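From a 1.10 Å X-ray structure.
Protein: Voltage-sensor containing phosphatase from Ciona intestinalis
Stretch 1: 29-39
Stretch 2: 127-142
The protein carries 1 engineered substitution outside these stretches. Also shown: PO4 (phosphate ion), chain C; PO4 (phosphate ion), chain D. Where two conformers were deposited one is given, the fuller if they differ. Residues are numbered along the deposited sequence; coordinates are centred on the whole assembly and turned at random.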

ATOM      1  N   TYR A  29       1.567  21.173  -3.150  1.00 18.20           N
ATOM      2  CA  TYR A  29       2.889  21.274  -2.543  1.00 17.63           C
ATOM      3  C   TYR A  29       2.807  20.744  -1.121  1.00 17.83           C
ATOM      4  O   TYR A  29       2.359  21.427  -0.204  1.00 19.69           O
ATOM      5  N   VAL A  30       3.161  19.479  -0.947  1.00 17.34           N
ATOM      6  CA  VAL A  30       3.223  18.881   0.386  1.00 17.89           C
ATOM      7  C   VAL A  30       4.271  19.607   1.236  1.00 17.81           C
ATOM      8  O   VAL A  30       4.014  19.917   2.398  1.00 19.05           O
ATOM      9  N   THR A  31       5.416  19.884   0.607  1.00 17.88           N
ATOM     10  CA  THR A  31       6.393  20.863   1.085  1.00 18.71           C
ATOM     11  C   THR A  31       6.736  21.745  -0.112  1.00 18.95           C
ATOM     12  O   THR A  31       6.223  21.526  -1.208  1.00 19.31           O
ATOM     13  N   ASP A  32       7.612  22.733   0.066  1.00 19.52           N
ATOM     14  CA  ASP A  32       8.044  23.538  -1.086  1.00 20.06           C
ATOM     15  C   ASP A  32       8.710  22.719  -2.177  1.00 19.17           C
ATOM     16  O   ASP A  32       8.759  23.182  -3.311  1.00 20.38           O
ATOM     17  N   HIS A  33       9.274  21.547  -1.832  1.00 17.96           N
ATOM     18  CA  HIS A  33      10.034  20.767  -2.825  1.00 17.55           C
ATOM     19  C   HIS A  33       9.487  19.381  -3.075  1.00 16.91           C
ATOM     20  O   HIS A  33      10.103  18.629  -3.809  1.00 17.32           O
ATOM     21  N   VAL A  34       8.328  19.063  -2.485  1.00 16.83           N
ATOM     22  CA  VAL A  34       7.704  17.749  -2.630  1.00 15.93           C
ATOM     23  C   VAL A  34       6.252  17.953  -3.001  1.00 16.07           C
ATOM     24  O   VAL A  34       5.476  18.495  -2.209  1.00 17.06           O
ATOM     25  N   ILE A  35       5.909  17.517  -4.219  1.00 15.91           N
ATOM     26  CA  ILE A  35       4.593  17.681  -4.786  1.00 16.11           C
ATOM     27  C   ILE A  35       3.890  16.326  -4.843  1.00 15.57           C
ATOM     28  O   ILE A  35       4.525  15.316  -5.169  1.00 15.85           O
ATOM     29  N   ALA A  36       2.586  16.320  -4.526  1.00 16.07           N
ATOM     30  CA  ALA A  36       1.717  15.176  -4.752  1.00 16.19           C
ATOM     31  C   ALA A  36       0.663  15.597  -5.760  1.00 16.33           C
ATOM     32  O   ALA A  36       0.098  16.686  -5.651  1.00 18.01           O
ATOM     33  N   MET A  37       0.361  14.749  -6.744  1.00 15.71           N
ATOM     34  CA  MET A  37      -0.612  15.128  -7.776  1.00 16.46           C
ATOM     35  C   MET A  37      -1.287  13.884  -8.341  1.00 15.64           C
ATOM     36  O   MET A  37      -0.858  12.746  -8.083  1.00 15.65           O
ATOM     37  N   SER A  38      -2.344  14.106  -9.115  1.00 16.90           N
ATOM     38  CA  SER A  38      -3.046  13.025  -9.797  1.00 17.16           C
ATOM     39  C   SER A  38      -2.388  12.705 -11.147  1.00 16.50           C
ATOM     40  O   SER A  38      -1.355  13.293 -11.515  1.00 17.37           O
ATOM     41  N   PHE A  39      -2.971  11.751 -11.867  1.00 16.65           N
ATOM     42  CA  PHE A  39      -2.344  11.253 -13.075  1.00 16.89           C
ATOM     43  C   PHE A  39      -2.330  12.307 -14.204  1.00 17.38           C
ATOM     44  O   PHE A  39      -3.358  12.952 -14.461  1.00 19.15           O
ATOM     45  N   LYS A 127      -2.877   7.494  -9.442  1.00 15.85           N
ATOM     46  CA  LYS A 127      -4.090   7.799 -10.214  1.00 17.20           C
ATOM     47  C   LYS A 127      -4.720   9.049  -9.620  1.00 17.35           C
ATOM     48  O   LYS A 127      -4.814  10.086 -10.280  1.00 20.54           O
ATOM     49  N   GLY A 128      -5.169   8.972  -8.383  1.00 19.37           N
ATOM     50  CA  GLY A 128      -5.730  10.129  -7.709  1.00 19.56           C
ATOM     51  C   GLY A 128      -4.700  10.896  -6.907  1.00 18.71           C
ATOM     52  O   GLY A 128      -4.997  11.984  -6.428  1.00 20.06           O
ATOM     53  N   GLY A 129      -3.490  10.372  -6.755  1.00 18.63           N
ATOM     54  CA  GLY A 129      -2.525  11.035  -5.918  1.00 18.15           C
ATOM     55  C   GLY A 129      -2.848  10.928  -4.444  1.00 17.69           C
ATOM     56  O   GLY A 129      -2.519  11.843  -3.695  1.00 19.46           O
ATOM     57  N   LYS A 130      -3.389   9.783  -4.032  1.00 17.41           N
ATOM     58  CA  LYS A 130      -3.757   9.586  -2.639  1.00 18.45           C
ATOM     59  C   LYS A 130      -2.985   8.408  -2.018  1.00 17.07           C
ATOM     60  O   LYS A 130      -1.925   8.640  -1.503  1.00 20.28           O
ATOM     61  N   GLY A 131      -3.481   7.183  -2.064  1.00 16.78           N
ATOM     62  CA  GLY A 131      -2.884   6.107  -1.298  1.00 15.74           C
ATOM     63  C   GLY A 131      -1.465   5.740  -1.694  1.00 14.80           C
ATOM     64  O   GLY A 131      -0.566   5.673  -0.839  1.00 14.83           O
ATOM     65  N   ARG A 132      -1.231   5.450  -2.971  1.00 14.85           N
ATOM     66  CA  ARG A 132       0.127   5.069  -3.371  1.00 14.75           C
ATOM     67  C   ARG A 132       1.079   6.248  -3.218  1.00 14.13           C
ATOM     68  O   ARG A 132       2.194   6.115  -2.704  1.00 14.25           O
ATOM     69  N   THR A 133       0.629   7.414  -3.670  1.00 14.39           N
ATOM     70  CA  THR A 133       1.399   8.645  -3.520  1.00 14.51           C
ATOM     71  C   THR A 133       1.768   8.882  -2.053  1.00 14.49           C
ATOM     72  O   THR A 133       2.927   9.206  -1.732  1.00 15.05           O
ATOM     73  N   GLY A 134       0.800   8.733  -1.153  1.00 14.72           N
ATOM     74  CA  GLY A 134       1.073   8.972   0.253  1.00 15.18           C
ATOM     75  C   GLY A 134       2.088   8.002   0.830  1.00 14.56           C
ATOM     76  O   GLY A 134       2.843   8.354   1.731  1.00 15.08           O
ATOM     77  N   THR A 135       2.116   6.764   0.338  1.00 14.68           N
ATOM     78  CA  THR A 135       3.068   5.779   0.835  1.00 14.79           C
ATOM     79  C   THR A 135       4.491   6.285   0.554  1.00 14.18           C
ATOM     80  O   THR A 135       5.374   6.234   1.430  1.00 14.75           O
ATOM     81  N   LEU A 136       4.741   6.735  -0.679  1.00 14.05           N
ATOM     82  CA  LEU A 136       6.084   7.178  -1.039  1.00 14.08           C
ATOM     83  C   LEU A 136       6.408   8.575  -0.515  1.00 14.35           C
ATOM     84  O   LEU A 136       7.546   8.811  -0.116  1.00 14.50           O
ATOM     85  N   VAL A 137       5.439   9.487  -0.535  1.00 14.48           N
ATOM     86  CA  VAL A 137       5.697  10.807   0.012  1.00 14.88           C
ATOM     87  C   VAL A 137       6.042  10.701   1.499  1.00 14.10           C
ATOM     88  O   VAL A 137       6.981  11.339   1.986  1.00 14.69           O
ATOM     89  N   SER A 138       5.265   9.905   2.248  1.00 14.35           N
ATOM     90  CA  SER A 138       5.512   9.790   3.682  1.00 14.54           C
ATOM     91  C   SER A 138       6.861   9.147   3.950  1.00 14.56           C
ATOM     92  O   SER A 138       7.584   9.556   4.849  1.00 15.17           O
ATOM     93  N   SER A 139       7.218   8.137   3.157  1.00 14.48           N
ATOM     94  CA  SER A 139       8.535   7.519   3.305  1.00 14.76           C
ATOM     95  C   SER A 139       9.635   8.552   3.021  1.00 14.54           C
ATOM     96  O   SER A 139      10.641   8.596   3.746  1.00 14.77           O
ATOM     97  N   TRP A 140       9.473   9.346   1.961  1.00 14.63           N
ATOM     98  CA  TRP A 140      10.467  10.390   1.664  1.00 14.86           C
ATOM     99  C   TRP A 140      10.615  11.380   2.811  1.00 14.74           C
ATOM    100  O   TRP A 140      11.721  11.762   3.156  1.00 15.19           O
ATOM    101  N   LEU A 141       9.491  11.801   3.402  1.00 15.09           N
ATOM    102  CA  LEU A 141       9.553  12.760   4.491  1.00 16.36           C
ATOM    103  C   LEU A 141      10.285  12.212   5.699  1.00 15.49           C
ATOM    104  O   LEU A 141      10.975  12.962   6.392  1.00 16.74           O
ATOM    105  N   LEU A 142      10.157  10.906   5.948  1.00 15.58           N
ATOM    106  CA  LEU A 142      10.947  10.238   6.972  1.00 16.12           C
ATOM    107  C   LEU A 142      12.427  10.254   6.596  1.00 15.94           C
ATOM    108  O   LEU A 142      13.296  10.557   7.419  1.00 16.86           O
TER

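The most unusual feature of this contact lies where the strand 34-37 ends and the loop before the helix passes it: the carbonyl of Met37 is buried against Gly129 without a polar partner anywhere in the model. Met37 O sits 3.2 Å from Gly129 CA, an approach that only a residue without a side chain permits, since an ideal CB at Gly129 would fall 2.4 Å from Met37 O and 3.2 Å from Ser38 N. The positive phi of Gly129 (72°) favours glycine as well. Beside this unsatisfied carbonyl, one backbone hydrogen bond ties the stretches together, from Phe39 N to Lys127 O at 2.9 Å. Ser38, in the p rotamer, points sideways and lays its CB 3.3 Å from Lys127 O, while the Phe39 ring leads away.

Farther along, strand and helix run nearly antiparallel, at 168°, with axes 9.0 Å apart at closest approach, and their contact becomes apolar. Ala36 points toward the helix and its CB meets Thr133 CG2 at 3.6 Å; so small a side chain suits a place where the two backbones are close. Thr133, in the m rotamer, offers this methyl to the strand, while its OG1 is hydrogen-bonded to a residue just outside the stretch. Alternation along the strand turns Ile35 and Met37 away, leaving Val34 and Ala36 to face the helix.

Val34 (t) fits its branches into two places: CG1 lies 4.1 Å from Val137 CG1, and CG2 lies 3.7 Å from Trp140 CD1, approaching the indole obliquely. Both Val137 and Trp140 are also t and point toward the strand. Val137 CG1 is shared with Val30, also t, whose CG1 lies 4.0 Å from it and 4.2 Å from Leu141 CD1. Leu141 starts sideways, but its m,t rotamer brings its end nearer, so that CD2 reaches Thr31 CG2 at 3.9 Å. Thr31 (p) thus turns a methyl to the helix, while its OG1 accepts a hydrogen bond from His33 N at 3.1 Å, steadying the turn before the strand.

The phosphates lie outside this apolar packing. His33 ND1 donates to O3 of the chain D ion at 2.7 Å. The chain C ion is cradled by the loop and the helix start: Lys127 N donates to its O2 at 2.7 Å, Lys130 N to its O3 at 2.9 Å, and Arg132 N to its O4 at 2.8 Å. Arg132 NH2 adds a hydrogen bond to O2 at 2.7 Å, its positive charge complementing the anion.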

ATOM      1  CB  TYR A  29       3.415  22.711  -2.558  1.00 18.83           C
ATOM      2  CG  TYR A  29       3.935  23.141  -3.897  1.00 18.92           C
ATOM      3  CD1 TYR A  29       3.082  23.659  -4.871  1.00 21.02           C
ATOM      4  CD2 TYR A  29       5.280  23.003  -4.206  1.00 19.07           C
ATOM      5  CE1 TYR A  29       3.563  24.063  -6.104  1.00 21.61           C
ATOM      6  CE2 TYR A  29       5.790  23.406  -5.441  1.00 19.81           C
ATOM      7  CZ  TYR A  29       4.918  23.934  -6.393  1.00 20.22           C
ATOM      8  OH  TYR A  29       5.382  24.340  -7.621  1.00 22.63           O
ATOM      9  CB  VAL A  30       3.472  17.363   0.287  1.00 17.87           C
ATOM     10  CG1 VAL A  30       3.655  16.753   1.684  1.00 19.38           C
ATOM     11  CG2 VAL A  30       2.300  16.680  -0.463  1.00 20.07           C
ATOM     12  CB  THR A  31       7.669  20.228   1.611  1.00 18.43           C
ATOM     13  OG1 THR A  31       8.427  19.743   0.505  1.00 19.07           O
ATOM     14  CG2 THR A  31       7.396  19.091   2.615  1.00 19.11           C
ATOM     15  CB  ASP A  32       9.074  24.621  -0.709  1.00 22.54           C
ATOM     16  CG  ASP A  32       8.567  25.665   0.244  1.00 25.51           C
ATOM     17  OD1 ASP A  32       9.434  26.424   0.727  1.00 30.85           O
ATOM     18  OD2 ASP A  32       7.352  25.758   0.497  1.00 28.52           O
ATOM     19  CB  HIS A  33      11.529  20.708  -2.465  1.00 18.74           C
ATOM     20  CG  HIS A  33      12.152  22.064  -2.350  1.00 20.42           C
ATOM     21  ND1 HIS A  33      12.385  22.673  -1.141  1.00 23.12           N
ATOM     22  CD2 HIS A  33      12.566  22.940  -3.298  1.00 22.92           C
ATOM     23  CE1 HIS A  33      12.923  23.862  -1.346  1.00 23.31           C
ATOM     24  NE2 HIS A  33      13.039  24.051  -2.643  1.00 24.68           N
ATOM     25  CB  VAL A  34       7.834  16.920  -1.318  1.00 16.19           C
ATOM     26  CG1 VAL A  34       7.142  15.582  -1.469  1.00 16.81           C
ATOM     27  CG2 VAL A  34       9.279  16.749  -0.906  1.00 17.07           C
ATOM     28  CB  ILE A  35       4.704  18.327  -6.176  1.00 17.12           C
ATOM     29  CG1 ILE A  35       5.168  19.787  -6.045  1.00 18.65           C
ATOM     30  CG2 ILE A  35       3.398  18.224  -6.967  1.00 18.49           C
ATOM     31  CD1 ILE A  35       5.848  20.304  -7.305  1.00 21.52           C
ATOM     32  CB  ALA A  36       1.061  14.757  -3.462  1.00 16.90           C
ATOM     33  CB  MET A  37       0.064  15.977  -8.866  1.00 16.60           C
ATOM     34  CG  MET A  37       1.116  15.195  -9.632  1.00 16.56           C
ATOM     35  SD  MET A  37       2.008  16.289 -10.760  1.00 16.97           S
ATOM     36  CE  MET A  37       3.041  15.079 -11.608  1.00 17.89           C
ATOM     37  CB  SER A  38      -4.524  13.382  -9.944  1.00 18.61           C
ATOM     38  OG  SER A  38      -4.655  14.603 -10.606  1.00 20.90           O
ATOM     39  CB  PHE A  39      -3.114  10.036 -13.563  1.00 17.81           C
ATOM     40  CG  PHE A  39      -2.359   9.217 -14.574  1.00 17.30           C
ATOM     41  CD1 PHE A  39      -1.468   8.242 -14.140  1.00 17.45           C
ATOM     42  CD2 PHE A  39      -2.522   9.395 -15.943  1.00 19.04           C
ATOM     43  CE1 PHE A  39      -0.750   7.468 -15.024  1.00 18.13           C
ATOM     44  CE2 PHE A  39      -1.799   8.603 -16.857  1.00 19.99           C
ATOM     45  CZ  PHE A  39      -0.909   7.644 -16.380  1.00 19.16           C
ATOM     46  CB  LYS A 127      -5.054   6.608 -10.210  1.00 18.26           C
ATOM     47  CG  LYS A 127      -6.299   6.858 -11.011  1.00 20.20           C
ATOM     48  CD  LYS A 127      -7.241   5.648 -11.068  1.00 27.59           C
ATOM     49  CE  LYS A 127      -8.461   5.992 -11.912  1.00 32.70           C
ATOM     50  NZ  LYS A 127      -9.402   4.850 -12.100  1.00 37.95           N
ATOM     51  CB  LYS A 130      -5.258   9.523  -2.401  0.51 20.17           C
ATOM     52  CG  LYS A 130      -5.547   9.740  -0.938  0.51 21.56           C
ATOM     53  CD  LYS A 130      -7.018   9.874  -0.660  0.51 24.86           C
ATOM     54  CE  LYS A 130      -7.716   8.553  -0.857  0.51 27.32           C
ATOM     55  NZ  LYS A 130      -9.137   8.673  -0.479  0.51 29.24           N
ATOM     56  CB  ARG A 132       0.126   4.569  -4.824  1.00 14.89           C
ATOM     57  CG  ARG A 132      -0.541   3.195  -4.962  1.00 14.87           C
ATOM     58  CD  ARG A 132      -0.683   2.819  -6.423  1.00 14.74           C
ATOM     59  NE  ARG A 132      -1.745   3.569  -7.074  1.00 14.53           N
ATOM     60  CZ  ARG A 132      -2.157   3.335  -8.311  1.00 14.57           C
ATOM     61  NH1 ARG A 132      -1.523   2.421  -9.056  1.00 14.67           N
ATOM     62  NH2 ARG A 132      -3.184   4.014  -8.817  1.00 15.90           N
ATOM     63  CB  THR A 133       0.633   9.811  -4.148  1.00 14.63           C
ATOM     64  OG1 THR A 133       0.651   9.651  -5.560  1.00 15.25           O
ATOM     65  CG2 THR A 133       1.278  11.144  -3.841  1.00 16.16           C
ATOM     66  CB  THR A 135       2.862   4.414   0.136  1.00 15.42           C
ATOM     67  OG1 THR A 135       1.504   3.988   0.263  1.00 16.34           O
ATOM     68  CG2 THR A 135       3.746   3.349   0.704  1.00 15.82           C
ATOM     69  CB  LEU A 136       6.338   7.045  -2.545  1.00 14.52           C
ATOM     70  CG  LEU A 136       6.834   5.650  -2.981  1.00 14.82           C
ATOM     71  CD1 LEU A 136       5.801   4.553  -2.685  1.00 16.25           C
ATOM     72  CD2 LEU A 136       7.249   5.647  -4.426  1.00 15.48           C
ATOM     73  CB  VAL A 137       4.517  11.785  -0.205  1.00 15.11           C
ATOM     74  CG1 VAL A 137       4.704  13.053   0.623  1.00 16.40           C
ATOM     75  CG2 VAL A 137       4.347  12.138  -1.660  1.00 17.15           C
ATOM     76  CB  SER A 138       4.386   8.997   4.357  1.00 15.11           C
ATOM     77  OG  SER A 138       3.139   9.646   4.207  1.00 16.21           O
ATOM     78  CB  SER A 139       8.662   6.314   2.366  1.00 14.71           C
ATOM     79  OG  SER A 139       7.752   5.284   2.719  1.00 15.38           O
ATOM     80  CB  TRP A 140      10.132  11.106   0.352  1.00 15.38           C
ATOM     81  CG  TRP A 140      11.027  12.279   0.160  1.00 15.17           C
ATOM     82  CD1 TRP A 140      10.689  13.608   0.313  1.00 16.33           C
ATOM     83  CD2 TRP A 140      12.427  12.254  -0.084  1.00 16.09           C
ATOM     84  NE1 TRP A 140      11.793  14.403   0.148  1.00 17.13           N
ATOM     85  CE2 TRP A 140      12.875  13.594  -0.079  1.00 16.80           C
ATOM     86  CE3 TRP A 140      13.348  11.234  -0.302  1.00 16.78           C
ATOM     87  CZ2 TRP A 140      14.206  13.935  -0.284  1.00 19.39           C
ATOM     88  CZ3 TRP A 140      14.676  11.574  -0.502  1.00 19.96           C
ATOM     89  CH2 TRP A 140      15.086  12.912  -0.499  1.00 20.50           C
ATOM     90  CB  LEU A 141       8.155  13.239   4.861  1.00 17.66           C
ATOM     91  CG  LEU A 141       7.460  14.044   3.781  1.00 20.70           C
ATOM     92  CD1 LEU A 141       5.992  14.259   4.144  1.00 24.63           C
ATOM     93  CD2 LEU A 141       8.214  15.369   3.475  1.00 24.09           C
ATOM     94  CB  LEU A 142      10.508   8.785   7.150  1.00 17.01           C
ATOM     95  CG  LEU A 142       9.189   8.544   7.847  1.00 18.78           C
ATOM     96  CD1 LEU A 142       8.809   7.068   7.761  1.00 20.39           C
ATOM     97  CD2 LEU A 142       9.236   9.033   9.297  1.00 21.37           C
TER
HETATM   98  P   PO4 C   2      -4.062   6.401  -5.813  0.56 16.41           P
HETATM   99  O1  PO4 C   2      -5.031   5.345  -5.254  0.56 20.48           O
HETATM  100  O2  PO4 C   2      -3.912   6.150  -7.295  0.56 19.79           O
HETATM  101  O3  PO4 C   2      -4.678   7.749  -5.562  0.56 22.48           O
HETATM  102  O4  PO4 C   2      -2.769   6.275  -5.132  0.56 22.12           O
HETATM  103  P   PO4 D   3      13.336  21.921   2.152  0.85 22.01           P
HETATM  104  O1  PO4 D   3      14.464  21.058   1.640  0.85 28.19           O
HETATM  105  O2  PO4 D   3      13.783  23.357   1.950  0.85 28.46           O
HETATM  106  O3  PO4 D   3      12.124  21.614   1.295  0.85 24.70           O
HETATM  107  O4  PO4 D   3      13.082  21.634   3.596  0.85 25.27           O